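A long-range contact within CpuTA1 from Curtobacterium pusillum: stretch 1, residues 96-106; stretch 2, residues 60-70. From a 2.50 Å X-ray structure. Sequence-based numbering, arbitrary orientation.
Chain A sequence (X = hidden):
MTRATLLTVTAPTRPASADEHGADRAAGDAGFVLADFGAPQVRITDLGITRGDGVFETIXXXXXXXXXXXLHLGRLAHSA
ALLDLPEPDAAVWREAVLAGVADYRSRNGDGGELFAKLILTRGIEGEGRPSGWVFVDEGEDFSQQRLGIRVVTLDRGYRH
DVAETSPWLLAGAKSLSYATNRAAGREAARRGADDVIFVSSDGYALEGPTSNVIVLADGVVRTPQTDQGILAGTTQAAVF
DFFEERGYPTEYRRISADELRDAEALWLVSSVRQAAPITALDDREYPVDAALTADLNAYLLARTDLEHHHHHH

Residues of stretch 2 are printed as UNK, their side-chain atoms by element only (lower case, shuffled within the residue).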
ATOM      1  N   ALA A  96      -7.588 -24.306   3.797  1.00 18.71           N
ATOM      2  CA  ALA A  96      -8.422 -23.210   4.276  1.00 19.76           C
ATOM      3  C   ALA A  96      -9.395 -22.747   3.201  1.00 19.40           C
ATOM      4  O   ALA A  96     -10.567 -22.494   3.490  1.00 18.09           O
ATOM      5  CB  ALA A  96      -7.559 -22.039   4.751  1.00 15.41           C
ATOM      6  N   VAL A  97      -8.934 -22.636   1.952  1.00 16.84           N
ATOM      7  CA  VAL A  97      -9.809 -22.153   0.888  1.00 18.41           C
ATOM      8  C   VAL A  97     -10.927 -23.154   0.611  1.00 20.81           C
ATOM      9  O   VAL A  97     -12.094 -22.774   0.437  1.00 17.88           O
ATOM     10  CB  VAL A  97      -8.986 -21.855  -0.379  1.00 21.83           C
ATOM     11  CG1 VAL A  97      -9.897 -21.641  -1.566  1.00 14.58           C
ATOM     12  CG2 VAL A  97      -8.067 -20.645  -0.160  1.00 15.95           C
ATOM     13  N   LEU A  98     -10.593 -24.450   0.572  1.00 21.83           N
ATOM     14  CA  LEU A  98     -11.600 -25.465   0.276  1.00 20.00           C
ATOM     15  C   LEU A  98     -12.616 -25.591   1.405  1.00 15.59           C
ATOM     16  O   LEU A  98     -13.815 -25.736   1.153  1.00 19.05           O
ATOM     17  CB  LEU A  98     -10.921 -26.802  -0.002  1.00 23.17           C
ATOM     18  CG  LEU A  98     -10.047 -26.777  -1.254  1.00 22.30           C
ATOM     19  CD1 LEU A  98      -9.394 -28.118  -1.520  1.00 19.23           C
ATOM     20  CD2 LEU A  98     -10.892 -26.340  -2.435  1.00 24.70           C
ATOM     21  N   ALA A  99     -12.161 -25.533   2.655  1.00 15.54           N
ATOM     22  CA  ALA A  99     -13.094 -25.525   3.775  1.00 16.03           C
ATOM     23  C   ALA A  99     -14.014 -24.310   3.711  1.00 25.18           C
ATOM     24  O   ALA A  99     -15.220 -24.407   4.000  1.00 19.49           O
ATOM     25  CB  ALA A  99     -12.325 -25.548   5.093  1.00 12.90           C
ATOM     26  N   GLY A 100     -13.461 -23.158   3.324  1.00 17.50           N
ATOM     27  CA  GLY A 100     -14.273 -21.964   3.195  1.00 16.27           C
ATOM     28  C   GLY A 100     -15.322 -22.100   2.108  1.00 15.87           C
ATOM     29  O   GLY A 100     -16.484 -21.737   2.300  1.00 17.71           O
ATOM     30  N   VAL A 101     -14.932 -22.622   0.948  1.00 16.13           N
ATOM     31  CA  VAL A 101     -15.929 -22.853  -0.090  1.00 22.48           C
ATOM     32  C   VAL A 101     -16.972 -23.837   0.415  1.00 23.22           C
ATOM     33  O   VAL A 101     -18.178 -23.659   0.200  1.00 23.56           O
ATOM     34  CB  VAL A 101     -15.260 -23.332  -1.395  1.00 21.33           C
ATOM     35  CG1 VAL A 101     -16.315 -23.839  -2.371  1.00 15.72           C
ATOM     36  CG2 VAL A 101     -14.466 -22.181  -2.031  1.00 15.95           C
ATOM     37  N   ALA A 102     -16.526 -24.860   1.143  1.00 21.30           N
ATOM     38  CA  ALA A 102     -17.454 -25.867   1.627  1.00 20.44           C
ATOM     39  C   ALA A 102     -18.434 -25.257   2.616  1.00 24.45           C
ATOM     40  O   ALA A 102     -19.644 -25.507   2.531  1.00 22.79           O
ATOM     41  CB  ALA A 102     -16.681 -27.038   2.254  1.00 13.30           C
ATOM     42  N   ASP A 103     -17.936 -24.428   3.542  1.00 20.56           N
ATOM     43  CA  ASP A 103     -18.816 -23.846   4.550  1.00 23.36           C
ATOM     44  C   ASP A 103     -19.780 -22.835   3.941  1.00 22.82           C
ATOM     45  O   ASP A 103     -20.958 -22.783   4.318  1.00 29.31           O
ATOM     46  CB  ASP A 103     -18.006 -23.179   5.654  1.00 19.18           C
ATOM     47  CG  ASP A 103     -18.892 -22.458   6.644  1.00 23.86           C
ATOM     48  OD1 ASP A 103     -19.338 -23.104   7.620  1.00 22.13           O
ATOM     49  OD2 ASP A 103     -19.161 -21.250   6.434  1.00 25.26           O
ATOM     50  N   TYR A 104     -19.301 -22.016   3.010  1.00 17.92           N
ATOM     51  CA  TYR A 104     -20.199 -21.085   2.345  1.00 21.95           C
ATOM     52  C   TYR A 104     -21.354 -21.828   1.684  1.00 22.51           C
ATOM     53  O   TYR A 104     -22.514 -21.431   1.815  1.00 21.45           O
ATOM     54  CB  TYR A 104     -19.440 -20.248   1.315  1.00 17.02           C
ATOM     55  CG  TYR A 104     -20.311 -19.176   0.718  1.00 20.96           C
ATOM     56  CD1 TYR A 104     -21.167 -19.467  -0.348  1.00 16.34           C
ATOM     57  CD2 TYR A 104     -20.312 -17.873   1.240  1.00 17.67           C
ATOM     58  CE1 TYR A 104     -21.984 -18.503  -0.892  1.00 19.72           C
ATOM     59  CE2 TYR A 104     -21.128 -16.891   0.696  1.00 20.23           C
ATOM     60  CZ  TYR A 104     -21.964 -17.213  -0.371  1.00 24.27           C
ATOM     61  OH  TYR A 104     -22.785 -16.261  -0.922  1.00 19.98           O
ATOM     62  N   ARG A 105     -21.060 -22.912   0.965  1.00 22.58           N
ATOM     63  CA  ARG A 105     -22.115 -23.585   0.220  1.00 23.19           C
ATOM     64  C   ARG A 105     -23.040 -24.377   1.132  1.00 20.59           C
ATOM     65  O   ARG A 105     -24.230 -24.515   0.836  1.00 17.68           O
ATOM     66  CB  ARG A 105     -21.506 -24.486  -0.860  1.00 22.60           C
ATOM     67  CG  ARG A 105     -21.006 -23.702  -2.072  1.00 30.88           C
ATOM     68  CD  ARG A 105     -19.827 -24.379  -2.767  1.00 37.06           C
ATOM     69  NE  ARG A 105     -20.184 -25.666  -3.358  1.00 27.80           N
ATOM     70  CZ  ARG A 105     -20.856 -25.794  -4.496  1.00 36.50           C
ATOM     71  NH1 ARG A 105     -21.245 -24.715  -5.158  1.00 37.47           N
ATOM     72  NH2 ARG A 105     -21.155 -26.996  -4.969  1.00 41.86           N
ATOM     73  N   SER A 106     -22.537 -24.895   2.245  1.00 19.35           N
ATOM     74  CA  SER A 106     -23.419 -25.694   3.079  1.00 23.94           C
ATOM     75  C   SER A 106     -24.448 -24.817   3.775  1.00 29.61           C
ATOM     76  O   SER A 106     -25.549 -25.288   4.084  1.00 30.53           O
ATOM     77  CB  SER A 106     -22.619 -26.515   4.094  1.00 20.30           C
ATOM     78  OG  SER A 106     -22.107 -25.702   5.119  1.00 24.79           O
ATOM     79  N   UNK A  60     -11.358 -16.865  -8.239  1.00 18.20           N
ATOM     80  CA  UNK A  60     -12.731 -17.170  -8.620  1.00 16.69           C
ATOM     81  C   UNK A  60     -13.100 -18.593  -8.207  1.00 23.93           C
ATOM     82  O   UNK A  60     -12.299 -19.530  -8.324  1.00 22.37           O
ATOM     83  c   UNK A  60     -12.921 -16.994 -10.128  1.00 18.08           C
ATOM     84  N   UNK A  61     -14.324 -18.758  -7.712  1.00 21.07           N
ATOM     85  CA  UNK A  61     -14.845 -20.065  -7.327  1.00 20.52           C
ATOM     86  C   UNK A  61     -16.102 -20.298  -8.160  1.00 24.37           C
ATOM     87  O   UNK A  61     -17.170 -19.731  -7.889  1.00 21.99           O
ATOM     88  c   UNK A  61     -15.122 -20.168  -5.822  1.00 25.45           C
ATOM     89  c   UNK A  61     -13.886 -19.736  -5.016  1.00 16.53           C
ATOM     90  c   UNK A  61     -15.489 -21.598  -5.458  1.00 30.48           C
ATOM     91  N   UNK A  62     -15.965 -21.124  -9.191  1.00 21.52           N
ATOM     92  CA  UNK A  62     -17.009 -21.390 -10.172  1.00 20.20           C
ATOM     93  C   UNK A  62     -17.520 -22.800  -9.926  1.00 19.89           C
ATOM     94  O   UNK A  62     -16.741 -23.763  -9.940  1.00 25.24           O
ATOM     95  c   UNK A  62     -16.483 -21.217 -11.607  1.00 24.42           C
ATOM     96  c   UNK A  62     -16.976 -18.714 -11.624  1.00 22.67           C
ATOM     97  c   UNK A  62     -15.922 -19.803 -11.799  1.00 24.79           C
ATOM     98  c   UNK A  62     -17.588 -21.441 -12.629  1.00 24.73           C
ATOM     99  N   UNK A  63     -18.819 -22.918  -9.666  1.00 27.50           N
ATOM    100  CA  UNK A  63     -19.474 -24.209  -9.417  1.00 22.88           C
ATOM    101  C   UNK A  63     -18.774 -24.993  -8.307  1.00 25.16           C
ATOM    102  O   UNK A  63     -18.507 -26.190  -8.433  1.00 34.22           O
ATOM    103  o   UNK A  63     -21.390 -26.215  -9.694  1.00 53.59           O
ATOM    104  c   UNK A  63     -20.506 -26.232 -10.584  1.00 49.08           C
ATOM    105  o   UNK A  63     -20.384 -27.185 -11.387  1.00 56.57           O
ATOM    106  c   UNK A  63     -19.551 -25.037 -10.704  1.00 25.28           C
ATOM    107  N   UNK A  64     -18.478 -24.310  -7.207  1.00 21.50           N
ATOM    108  CA  UNK A  64     -17.769 -24.918  -6.104  1.00 15.14           C
ATOM    109  C   UNK A  64     -16.264 -25.080  -6.268  1.00 22.21           C
ATOM    110  O   UNK A  64     -15.589 -25.423  -5.290  1.00 23.63           O
ATOM    111  N   UNK A  65     -15.695 -24.853  -7.453  1.00 23.47           N
ATOM    112  CA  UNK A  65     -14.261 -25.104  -7.582  1.00 27.47           C
ATOM    113  C   UNK A  65     -13.476 -23.809  -7.674  1.00 25.26           C
ATOM    114  O   UNK A  65     -13.757 -22.986  -8.551  1.00 24.29           O
ATOM    115  c   UNK A  65     -15.694 -27.692  -9.647  1.00 26.90           C
ATOM    116  c   UNK A  65     -14.697 -27.250  -8.845  1.00 29.17           C
ATOM    117  n   UNK A  65     -14.432 -28.269  -7.957  1.00 25.72           N
ATOM    118  n   UNK A  65     -16.004 -28.964  -9.236  1.00 37.24           N
ATOM    119  c   UNK A  65     -15.232 -29.288  -8.215  1.00 28.66           C
ATOM    120  c   UNK A  65     -13.960 -25.958  -8.818  1.00 27.23           C
ATOM    121  N   UNK A  66     -12.466 -23.620  -6.831  1.00 27.21           N
ATOM    122  CA  UNK A  66     -11.531 -22.503  -7.029  1.00 21.30           C
ATOM    123  C   UNK A  66     -10.725 -22.693  -8.308  1.00 25.19           C
ATOM    124  O   UNK A  66     -10.127 -23.747  -8.537  1.00 29.27           O
ATOM    125  c   UNK A  66     -12.079 -24.469  -5.696  1.00 22.86           C
ATOM    126  c   UNK A  66     -10.630 -22.575  -5.787  1.00 23.49           C
ATOM    127  c   UNK A  66     -11.299 -23.533  -4.851  1.00 19.75           C
ATOM    128  N   UNK A  67     -10.683 -21.657  -9.138  1.00 23.07           N
ATOM    129  CA  UNK A  67      -9.962 -21.758 -10.399  1.00 22.70           C
ATOM    130  C   UNK A  67      -8.468 -21.515 -10.213  1.00 26.21           C
ATOM    131  O   UNK A  67      -8.053 -20.573  -9.530  1.00 26.73           O
ATOM    132  o   UNK A  67     -11.957 -18.866 -12.954  1.00 33.96           O
ATOM    133  c   UNK A  67     -10.504 -20.756 -11.412  1.00 20.42           C
ATOM    134  n   UNK A  67     -13.048 -20.567 -13.924  1.00 25.60           N
ATOM    135  c   UNK A  67     -12.323 -20.044 -12.951  1.00 26.29           C
ATOM    136  c   UNK A  67     -11.926 -20.980 -11.827  1.00 24.23           C
ATOM    137  N   UNK A  68      -7.659 -22.359 -10.853  1.00 21.99           N
ATOM    138  CA  UNK A  68      -6.212 -22.168 -10.890  1.00 20.08           C
ATOM    139  C   UNK A  68      -5.624 -22.103  -9.481  1.00 20.57           C
ATOM    140  O   UNK A  68      -4.680 -21.352  -9.215  1.00 25.34           O
ATOM    141  c   UNK A  68      -5.849 -20.913 -11.694  1.00 16.70           C
ATOM    142  N   UNK A  69      -6.174 -22.915  -8.574  1.00 15.81           N
ATOM    143  CA  UNK A  69      -5.847 -22.774  -7.157  1.00 19.03           C
ATOM    144  C   UNK A  69      -4.347 -22.889  -6.911  1.00 20.39           C
ATOM    145  O   UNK A  69      -3.783 -22.125  -6.119  1.00 24.76           O
ATOM    146  c   UNK A  69      -7.138 -24.775  -4.009  1.00 17.68           C
ATOM    147  c   UNK A  69      -6.393 -23.707  -4.802  1.00 17.96           C
ATOM    148  c   UNK A  69      -6.755 -22.319  -4.285  1.00 19.83           C
ATOM    149  c   UNK A  69      -6.614 -23.807  -6.319  1.00 16.86           C
ATOM    150  N   UNK A  70      -3.682 -23.837  -7.577  1.00 23.28           N
ATOM    151  CA  UNK A  70      -2.261 -24.053  -7.307  1.00 24.09           C
ATOM    152  C   UNK A  70      -1.414 -22.896  -7.829  1.00 17.31           C
ATOM    153  O   UNK A  70      -0.468 -22.473  -7.162  1.00 24.23           O
ATOM    154  c   UNK A  70      -1.800 -25.390  -7.908  1.00 21.11           C
ATOM    155  o   UNK A  70       1.017 -26.214  -5.669  1.00 29.84           O
ATOM    156  o   UNK A  70      -1.115 -26.495  -5.399  1.00 33.15           O
ATOM    157  c   UNK A  70      -0.143 -26.193  -6.116  1.00 22.02           C
ATOM    158  c   UNK A  70      -0.360 -25.787  -7.583  1.00 14.44           C
TER

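Stretch 1 is helical throughout, and Val97, Leu98, Val101 and Arg105 form the side that meets stretch 2, a β-hairpin running into the start of a helix.

Position 60 carries a single side-chain carbon, far from the helix: Ala60. Its backbone O accepts a hydrogen bond from the N of position 67, tying the two strands together.

Position 61 has one carbon bearing two more, the β-branched pattern of valine. Val61 points toward the helix, and its CG1 lies 3.6 Å from Val101 CG2. A compact, branched side chain suits a strand and fills this buried spot.

At position 62, four carbons fork at the first, with one arm two carbons long: Ile62. Strand alternation turns it away from the helix.

Position 63 has two carbons, the second carrying two oxygens, hence Asp63. Its CB also points away, and its exposed carboxylate forms no salt bridge with Arg105.

Position 64 has no side-chain atoms and is Gly64. Its phi of 78° favours glycine, and an ideal CB would lie 2.9 Å from Arg105 CZ, a clash. Without one, there is room for the Arg105 guanidinium. The backbone makes its own contact: Val101 CG1 is 3.4 Å from Gly64 O, and the CA atoms of Val101 and Gly64 are 6.6 Å apart.

Position 65 shows one carbon followed by a five-membered ring of three carbons and two nitrogens: His65. It points away from the helix and closes the type I' turn that begins at Ile62, whose N and O are both hydrogen-bonded to the His65 backbone.

Position 66 has three carbons closing a ring onto its own N, so it is Pro66. Its CG lies 3.7 Å from Leu98 CD2 and 4.0 Å from Val97 CG1, a rigid apolar surface for the helix.

Position 67 has three carbons, the third bearing one oxygen and one nitrogen: Gln67. Its amide is hydrogen-bonded elsewhere in the structure.

Position 68 has one carbon. Ala68 occupies the N-cap position.

Position 69 has four carbons forked at the second: Leu69. It points toward stretch 1, placing CD1 4.2 Å from Val97 CG1.

Position 70 has three carbons, the third with two oxygens: Glu70, exposed and beyond reach of the helix.

The contact works by packing, without a hydrogen bond across it. Val61, Pro66 and Leu69 meet the helix's apolar side chains, while Gly64 leaves room for Arg105 and offers its backbone O to Val101 as a packing surface. Gly64 N and Asp63 O lie over one face of the guanidinium; the 3.5 Å between Arg105 NH1 and Gly64 N separates two donors.

Stretch 2, residues 60-70: AVIDGHPQALE
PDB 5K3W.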